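PDB 5HOS: cellulase from Xanthomonas axonopodis pv. citri, which probably hydrolyses internal beta-1,4-glycosidic bonds of cellulose and related glucans, as an endo-beta-1,4-glucanase of glycosyl hydrolase family 5. Local coordinates for residues A[304-309]-A[315-320]; A[70-75]-A[300-305]. All blocks are in the same frame, centred on the assembly; numbering follows the deposited sequence.

Contact 1: residues A[304-309]-A[315-320]; sequences WAAGAW and PFNVQP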
ATOM      1  N   TRP A 304       3.921  -2.844  -7.335  1.00 20.39           N
ATOM      2  CA  TRP A 304       5.184  -2.330  -6.810  1.00 21.00           C
ATOM      3  C   TRP A 304       6.254  -2.628  -7.872  1.00 21.74           C
ATOM      4  O   TRP A 304       6.532  -3.801  -8.119  1.00 22.98           O
ATOM      5  CB  TRP A 304       5.567  -3.006  -5.484  1.00 21.03           C
ATOM      6  CG  TRP A 304       6.826  -2.419  -4.927  1.00 20.89           C
ATOM      7  CD1 TRP A 304       8.104  -2.768  -5.247  1.00 21.69           C
ATOM      8  CD2 TRP A 304       6.928  -1.338  -3.995  1.00 20.54           C
ATOM      9  NE1 TRP A 304       8.998  -1.978  -4.564  1.00 21.61           N
ATOM     10  CE2 TRP A 304       8.305  -1.086  -3.794  1.00 20.87           C
ATOM     11  CE3 TRP A 304       5.993  -0.550  -3.319  1.00 20.62           C
ATOM     12  CZ2 TRP A 304       8.765  -0.092  -2.927  1.00 22.67           C
ATOM     13  CZ3 TRP A 304       6.450   0.444  -2.461  1.00 21.10           C
ATOM     14  CH2 TRP A 304       7.826   0.669  -2.276  1.00 22.53           C
ATOM     15  N   ALA A 305       6.866  -1.627  -8.507  1.00 23.01           N
ATOM     16  CA  ALA A 305       6.628  -0.183  -8.300  1.00 22.52           C
ATOM     17  C   ALA A 305       7.086   0.590  -9.522  1.00 23.02           C
ATOM     18  O   ALA A 305       7.631   0.020 -10.454  1.00 22.83           O
ATOM     19  CB  ALA A 305       7.384   0.313  -7.078  1.00 23.28           C
ATOM     20  N   ALA A 306       6.843   1.897  -9.499  1.00 23.04           N
ATOM     21  CA  ALA A 306       7.466   2.837 -10.412  1.00 23.40           C
ATOM     22  C   ALA A 306       8.033   3.992  -9.574  1.00 25.55           C
ATOM     23  O   ALA A 306       8.072   3.920  -8.344  1.00 23.17           O
ATOM     24  CB  ALA A 306       6.458   3.317 -11.445  1.00 23.02           C
ATOM     25  N   GLY A 307       8.469   5.053 -10.238  1.00 31.10           N
ATOM     26  CA  GLY A 307       9.167   6.153  -9.583  1.00 31.63           C
ATOM     27  C   GLY A 307      10.447   6.410 -10.346  1.00 32.85           C
ATOM     28  O   GLY A 307      11.043   5.485 -10.908  1.00 33.57           O
ATOM     29  N   ALA A 308      10.870   7.667 -10.352  1.00 31.58           N
ATOM     30  CA  ALA A 308      11.947   8.122 -11.231  1.00 30.41           C
ATOM     31  C   ALA A 308      13.356   7.651 -10.841  1.00 30.65           C
ATOM     32  O   ALA A 308      14.264   7.704 -11.680  1.00 30.31           O
ATOM     33  CB  ALA A 308      11.915   9.646 -11.340  1.00 33.36           C
ATOM     34  N   TRP A 309      13.551   7.202  -9.597  1.00 34.15           N
ATOM     35  CA  TRP A 309      14.900   6.888  -9.091  1.00 35.88           C
ATOM     36  C   TRP A 309      15.246   5.400  -8.954  1.00 35.43           C
ATOM     37  O   TRP A 309      16.294   5.071  -8.394  1.00 40.53           O
ATOM     38  CB  TRP A 309      15.148   7.628  -7.763  1.00 35.81           C
ATOM     39  CG  TRP A 309      15.339   9.136  -7.896  1.00 36.28           C
ATOM     40  CD1 TRP A 309      15.369   9.878  -9.052  1.00 35.93           C
ATOM     41  CD2 TRP A 309      15.567  10.064  -6.827  1.00 35.24           C
ATOM     42  NE1 TRP A 309      15.578  11.204  -8.759  1.00 37.11           N
ATOM     43  CE2 TRP A 309      15.713  11.347  -7.403  1.00 37.21           C
ATOM     44  CE3 TRP A 309      15.660   9.933  -5.437  1.00 35.40           C
ATOM     45  CZ2 TRP A 309      15.935  12.497  -6.632  1.00 37.88           C
ATOM     46  CZ3 TRP A 309      15.891  11.073  -4.667  1.00 34.61           C
ATOM     47  CH2 TRP A 309      16.026  12.339  -5.270  1.00 36.53           C
ATOM     48  N   PRO A 315      13.945  -5.334 -11.095  1.00 31.36           N
ATOM     49  CA  PRO A 315      13.100  -6.163 -11.973  1.00 30.95           C
ATOM     50  C   PRO A 315      11.626  -5.777 -12.056  1.00 28.41           C
ATOM     51  O   PRO A 315      10.969  -6.128 -13.041  1.00 30.33           O
ATOM     52  CB  PRO A 315      13.249  -7.570 -11.386  1.00 32.79           C
ATOM     53  CG  PRO A 315      13.585  -7.358  -9.954  1.00 23.92           C
ATOM     54  CD  PRO A 315      14.388  -6.086  -9.900  1.00 31.03           C
ATOM     55  N   PHE A 316      11.112  -5.067 -11.051  1.00 24.70           N
ATOM     56  CA  PHE A 316       9.688  -4.710 -11.021  1.00 23.05           C
ATOM     57  C   PHE A 316       9.402  -3.291 -11.494  1.00 21.92           C
ATOM     58  O   PHE A 316       8.249  -2.853 -11.451  1.00 22.84           O
ATOM     59  CB  PHE A 316       9.114  -4.879  -9.607  1.00 22.91           C
ATOM     60  CG  PHE A 316       9.392  -6.217  -8.971  1.00 23.81           C
ATOM     61  CD1 PHE A 316       9.315  -7.395  -9.704  1.00 25.10           C
ATOM     62  CD2 PHE A 316       9.692  -6.298  -7.617  1.00 26.99           C
ATOM     63  CE1 PHE A 316       9.555  -8.623  -9.108  1.00 26.26           C
ATOM     64  CE2 PHE A 316       9.923  -7.526  -7.012  1.00 27.40           C
ATOM     65  CZ  PHE A 316       9.859  -8.693  -7.758  1.00 24.99           C
ATOM     66  N   ASN A 317      10.424  -2.572 -11.951  1.00 23.95           N
ATOM     67  CA  ASN A 317      10.265  -1.158 -12.297  1.00 24.25           C
ATOM     68  C   ASN A 317       9.425  -0.971 -13.554  1.00 24.31           C
ATOM     69  O   ASN A 317       9.803  -1.441 -14.625  1.00 27.33           O
ATOM     70  CB  ASN A 317      11.630  -0.487 -12.482  1.00 26.14           C
ATOM     71  CG  ASN A 317      11.519   1.016 -12.692  1.00 29.52           C
ATOM     72  OD1 ASN A 317      10.498   1.643 -12.361  1.00 29.12           O
ATOM     73  ND2 ASN A 317      12.565   1.606 -13.254  1.00 31.73           N
ATOM     74  N   VAL A 318       8.296  -0.268 -13.428  1.00 24.21           N
ATOM     75  CA  VAL A 318       7.452   0.037 -14.598  1.00 23.95           C
ATOM     76  C   VAL A 318       7.459   1.532 -14.932  1.00 23.75           C
ATOM     77  O   VAL A 318       6.616   2.007 -15.686  1.00 23.99           O
ATOM     78  CB  VAL A 318       6.016  -0.530 -14.481  1.00 24.10           C
ATOM     79  CG1 VAL A 318       6.052  -2.048 -14.541  1.00 23.50           C
ATOM     80  CG2 VAL A 318       5.305  -0.056 -13.220  1.00 24.79           C
ATOM     81  N   GLN A 319       8.430   2.263 -14.389  1.00 24.67           N
ATOM     82  CA  GLN A 319       8.698   3.641 -14.814  1.00 25.69           C
ATOM     83  C   GLN A 319       9.117   3.597 -16.285  1.00 24.94           C
ATOM     84  O   GLN A 319       9.995   2.800 -16.636  1.00 23.91           O
ATOM     85  CB  GLN A 319       9.847   4.247 -13.997  1.00 29.18           C
ATOM     86  CG  GLN A 319      10.093   5.732 -14.230  1.00 32.40           C
ATOM     87  CD  GLN A 319       9.053   6.612 -13.565  1.00 34.35           C
ATOM     88  OE1 GLN A 319       8.104   6.122 -12.953  1.00 33.52           O
ATOM     89  NE2 GLN A 319       9.233   7.920 -13.668  1.00 38.35           N
ATOM     90  N   PRO A 320       8.508   4.449 -17.143  1.00 26.18           N
ATOM     91  CA  PRO A 320       8.962   4.471 -18.541  1.00 26.76           C
ATOM     92  C   PRO A 320      10.442   4.847 -18.649  1.00 28.72           C
ATOM     93  O   PRO A 320      10.973   5.537 -17.769  1.00 29.50           O
ATOM     94  CB  PRO A 320       8.057   5.515 -19.218  1.00 28.76           C
ATOM     95  CG  PRO A 320       7.274   6.173 -18.144  1.00 29.33           C
ATOM     96  CD  PRO A 320       7.384   5.369 -16.890  1.00 26.92           C
TER
HETATM   97  O   HOH W   1      13.039   4.488 -12.632  1.00 32.41           O

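Contact 2: residues A[70-75]-A[300-305]; sequences TVRLPI and GWSWWA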
ATOM      1  N   THR A  70      -5.126   4.780  -9.718  1.00 16.09           N
ATOM      2  CA  THR A  70      -4.649   4.849  -8.332  1.00 15.26           C
ATOM      3  C   THR A  70      -3.127   4.933  -8.265  1.00 15.33           C
ATOM      4  O   THR A  70      -2.433   4.250  -9.000  1.00 17.18           O
ATOM      5  CB  THR A  70      -5.148   3.627  -7.530  1.00 15.46           C
ATOM      6  OG1 THR A  70      -6.582   3.580  -7.588  1.00 15.68           O
ATOM      7  CG2 THR A  70      -4.717   3.688  -6.068  1.00 16.40           C
ATOM      8  N   VAL A  71      -2.638   5.805  -7.388  1.00 15.21           N
ATOM      9  CA  VAL A  71      -1.235   5.870  -7.006  1.00 16.42           C
ATOM     10  C   VAL A  71      -1.166   5.546  -5.523  1.00 15.96           C
ATOM     11  O   VAL A  71      -1.876   6.152  -4.721  1.00 17.59           O
ATOM     12  CB  VAL A  71      -0.644   7.276  -7.273  1.00 17.62           C
ATOM     13  CG1 VAL A  71       0.659   7.502  -6.514  1.00 18.51           C
ATOM     14  CG2 VAL A  71      -0.448   7.463  -8.772  1.00 19.00           C
ATOM     15  N   ARG A  72      -0.325   4.586  -5.157  1.00 14.61           N
ATOM     16  CA  ARG A  72       0.028   4.407  -3.757  1.00 14.89           C
ATOM     17  C   ARG A  72       1.296   5.203  -3.552  1.00 14.86           C
ATOM     18  O   ARG A  72       2.285   5.020  -4.288  1.00 15.56           O
ATOM     19  CB  ARG A  72       0.205   2.935  -3.378  1.00 15.66           C
ATOM     20  CG  ARG A  72       0.540   2.683  -1.910  1.00 15.63           C
ATOM     21  CD  ARG A  72       0.260   1.233  -1.562  1.00 15.80           C
ATOM     22  NE  ARG A  72       0.572   0.816  -0.197  1.00 16.37           N
ATOM     23  CZ  ARG A  72       1.725   0.278   0.220  1.00 16.64           C
ATOM     24  NH1 ARG A  72       2.771   0.127  -0.599  1.00 16.84           N
ATOM     25  NH2 ARG A  72       1.836  -0.119   1.484  1.00 17.52           N
ATOM     26  N   LEU A  73       1.252   6.097  -2.572  1.00 14.45           N
ATOM     27  CA  LEU A  73       2.344   7.024  -2.308  1.00 16.01           C
ATOM     28  C   LEU A  73       2.974   6.761  -0.940  1.00 14.58           C
ATOM     29  O   LEU A  73       2.453   7.211   0.082  1.00 14.27           O
ATOM     30  CB  LEU A  73       1.817   8.454  -2.391  1.00 17.43           C
ATOM     31  CG  LEU A  73       2.845   9.572  -2.261  1.00 18.82           C
ATOM     32  CD1 LEU A  73       3.667   9.675  -3.536  1.00 19.08           C
ATOM     33  CD2 LEU A  73       2.151  10.887  -1.936  1.00 19.78           C
ATOM     34  N   PRO A  74       4.097   6.019  -0.917  1.00 15.07           N
ATOM     35  CA  PRO A  74       4.828   5.837   0.316  1.00 14.55           C
ATOM     36  C   PRO A  74       5.428   7.149   0.819  1.00 15.57           C
ATOM     37  O   PRO A  74       6.060   7.873   0.039  1.00 15.79           O
ATOM     38  CB  PRO A  74       5.956   4.881  -0.081  1.00 14.61           C
ATOM     39  CG  PRO A  74       5.451   4.145  -1.249  1.00 15.99           C
ATOM     40  CD  PRO A  74       4.668   5.185  -1.997  1.00 16.07           C
ATOM     41  N   ILE A  75       5.197   7.439   2.098  1.00 15.43           N
ATOM     42  CA  ILE A  75       5.806   8.567   2.797  1.00 17.25           C
ATOM     43  C   ILE A  75       6.385   8.060   4.104  1.00 17.82           C
ATOM     44  O   ILE A  75       5.959   7.015   4.602  1.00 17.62           O
ATOM     45  CB  ILE A  75       4.813   9.725   3.038  1.00 18.24           C
ATOM     46  CG1 ILE A  75       3.661   9.337   3.983  1.00 19.62           C
ATOM     47  CG2 ILE A  75       4.247  10.200   1.713  1.00 18.96           C
ATOM     48  CD1 ILE A  75       3.894   9.634   5.444  1.00 23.20           C
ATOM     49  N   GLY A 300      -9.298  -3.793  -5.010  1.00 18.31           N
ATOM     50  CA  GLY A 300      -8.266  -3.070  -5.718  1.00 15.78           C
ATOM     51  C   GLY A 300      -6.891  -3.676  -5.622  1.00 16.42           C
ATOM     52  O   GLY A 300      -6.645  -4.594  -4.833  1.00 16.51           O
ATOM     53  N   TRP A 301      -6.000  -3.164  -6.459  1.00 16.64           N
ATOM     54  CA  TRP A 301      -4.586  -3.540  -6.417  1.00 16.85           C
ATOM     55  C   TRP A 301      -3.691  -2.405  -6.858  1.00 17.00           C
ATOM     56  O   TRP A 301      -4.135  -1.491  -7.547  1.00 16.73           O
ATOM     57  CB  TRP A 301      -4.308  -4.794  -7.251  1.00 17.98           C
ATOM     58  CG  TRP A 301      -4.830  -4.818  -8.694  1.00 19.31           C
ATOM     59  CD1 TRP A 301      -5.920  -5.501  -9.138  1.00 21.11           C
ATOM     60  CD2 TRP A 301      -4.245  -4.209  -9.860  1.00 19.80           C
ATOM     61  NE1 TRP A 301      -6.076  -5.340 -10.488  1.00 22.14           N
ATOM     62  CE2 TRP A 301      -5.059  -4.555 -10.963  1.00 20.90           C
ATOM     63  CE3 TRP A 301      -3.124  -3.396 -10.081  1.00 17.46           C
ATOM     64  CZ2 TRP A 301      -4.792  -4.114 -12.271  1.00 20.35           C
ATOM     65  CZ3 TRP A 301      -2.857  -2.962 -11.388  1.00 18.71           C
ATOM     66  CH2 TRP A 301      -3.686  -3.328 -12.460  1.00 19.90           C
ATOM     67  N   SER A 302      -2.427  -2.469  -6.439  1.00 16.95           N
ATOM     68  CA  SER A 302      -1.425  -1.494  -6.845  1.00 17.14           C
ATOM     69  C   SER A 302      -0.057  -2.165  -6.930  1.00 17.51           C
ATOM     70  O   SER A 302       0.436  -2.751  -5.960  1.00 18.81           O
ATOM     71  CB  SER A 302      -1.403  -0.244  -5.930  1.00 18.01           C
ATOM     72  OG  SER A 302      -1.335  -0.562  -4.546  1.00 17.28           O
ATOM     73  N   TRP A 303       0.502  -2.114  -8.136  1.00 18.26           N
ATOM     74  CA  TRP A 303       1.787  -2.718  -8.482  1.00 19.75           C
ATOM     75  C   TRP A 303       2.947  -2.044  -7.766  1.00 19.41           C
ATOM     76  O   TRP A 303       2.961  -0.816  -7.617  1.00 20.19           O
ATOM     77  CB  TRP A 303       1.978  -2.576  -9.998  1.00 21.58           C
ATOM     78  CG  TRP A 303       3.302  -2.972 -10.546  1.00 22.10           C
ATOM     79  CD1 TRP A 303       4.423  -2.193 -10.651  1.00 22.98           C
ATOM     80  CD2 TRP A 303       3.634  -4.236 -11.107  1.00 24.31           C
ATOM     81  NE1 TRP A 303       5.442  -2.909 -11.233  1.00 23.02           N
ATOM     82  CE2 TRP A 303       4.980  -4.164 -11.533  1.00 24.26           C
ATOM     83  CE3 TRP A 303       2.921  -5.429 -11.300  1.00 25.60           C
ATOM     84  CZ2 TRP A 303       5.628  -5.242 -12.137  1.00 24.13           C
ATOM     85  CZ3 TRP A 303       3.565  -6.501 -11.899  1.00 24.95           C
ATOM     86  CH2 TRP A 303       4.902  -6.401 -12.310  1.00 26.42           C
ATOM     87  N   TRP A 304       3.921  -2.844  -7.335  1.00 20.39           N
ATOM     88  CA  TRP A 304       5.184  -2.330  -6.810  1.00 21.00           C
ATOM     89  C   TRP A 304       6.254  -2.628  -7.872  1.00 21.74           C
ATOM     90  O   TRP A 304       6.532  -3.801  -8.119  1.00 22.98           O
ATOM     91  CB  TRP A 304       5.567  -3.006  -5.484  1.00 21.03           C
ATOM     92  CG  TRP A 304       6.826  -2.419  -4.927  1.00 20.89           C
ATOM     93  CD1 TRP A 304       8.104  -2.768  -5.247  1.00 21.69           C
ATOM     94  CD2 TRP A 304       6.928  -1.338  -3.995  1.00 20.54           C
ATOM     95  NE1 TRP A 304       8.998  -1.978  -4.564  1.00 21.61           N
ATOM     96  CE2 TRP A 304       8.305  -1.086  -3.794  1.00 20.87           C
ATOM     97  CE3 TRP A 304       5.993  -0.550  -3.319  1.00 20.62           C
ATOM     98  CZ2 TRP A 304       8.765  -0.092  -2.927  1.00 22.67           C
ATOM     99  CZ3 TRP A 304       6.450   0.444  -2.461  1.00 21.10           C
ATOM    100  CH2 TRP A 304       7.826   0.669  -2.276  1.00 22.53           C
ATOM    101  N   ALA A 305       6.866  -1.627  -8.507  1.00 23.01           N
ATOM    102  CA  ALA A 305       6.628  -0.183  -8.300  1.00 22.52           C
ATOM    103  C   ALA A 305       7.086   0.590  -9.522  1.00 23.02           C
ATOM    104  O   ALA A 305       7.631   0.020 -10.454  1.00 22.83           O
ATOM    105  CB  ALA A 305       7.384   0.313  -7.078  1.00 23.28           C
TER

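Contact 1: residues A[304-309]-A[315-320]
At the C-terminal end of the eighth strand of the (beta/alpha)8 barrel, A305 to A308 lie beside the loop segment F316 to Q319, which contains an Asx turn. The peptide bond between W304 and A305 is cis, and just beyond it A305 O accepts a hydrogen bond from V318 N at 3.1 Å. N317 CA brings a C-H to A305 O at 3.4 Å, while A305 N gives only a weak bond to F316 O. N317 suits the turn because its short amide can fold back: OD1 accepts from Q319 N at 3.0 Å, and ND2 holds a water that donates to G307 O. The longer Q319, bent at chi2 (75°), lays its amide against the peptide between G307 and A308, with OE1 2.9 Å from G307 N and NE2 3.7 Å from A308 CA. G307 N approaches from above the plane of the Q319 amide, not along a lone pair. G307, with phi 129°, adopts a conformation in which a CB would crowd the carbonyl O of A306. The small A306 CB fits against V318 CG2 (4.0 Å). Two side-chain amides thus supply acceptors to backbone N-H groups in a largely buried place where strand-like pairing is confined to A305.

Contact 2: residues A[70-75]-A[300-305]
R72 on the second strand meets S302 and W304 on the eighth across the inside of the (beta/alpha)8 barrel, with strand 29-34 lying between the two in the sheet. Its side chain leaves with CG anti to the backbone N (chi1 -178°) and stays extended as far as NE, long enough to carry its charge toward the C-terminal ends of the strands, where family 5 enzymes have their active site. R72 CB starts 4.0 Å from S302 OG, and R72 CD passes that oxygen at 3.8 Å. Serine is small enough to let the aliphatic chain by, and its hydroxyl is hydrogen-bonded to A270 O. At the tip the chain turns, chi4 being -93°, and the guanidinium spreads its bonds: NH1 makes a salt bridge to E271 and a hydrogen bond to N33, while NH2 makes a salt bridge to E227 and a hydrogen bond to N158. E271 lies on the seventh strand, where family 5 enzymes carry their nucleophile, so R72 probably helps to position it. Past the polar groups, W304 CZ3 comes to the guanidinium edge at NH1, near its plane, with the guanidinium and indole planes 67° apart. P74, rigid and apolar, follows on the same side of strand 70-75 and packs on the indole as well. One atom therefore takes both approaches: W304 CZ3 lies 4.1 Å from R72 NH1 and 4.0 Å from P74 CG.

How the contacts relate
Both contacts use strand 298-306, the last of the eight-stranded parallel barrel, and share W304 and A305; their centres are about 11 Å apart. Along the chain, 70-75 comes first, more than 220 residues before 300-305, which runs on into 304-309 and then, after five residues, 315-320. Contact 2 lies near the middle of the barrel, whereas contact 1 lies farther out, at the strand's C-terminal end. W303 joins them: its NE1 is hydrogen-bonded to F316 O at 2.8 Å, and its CD1 packs on V318 CG2. The loop is thus tied to the strand that presents W304 to the probable active site.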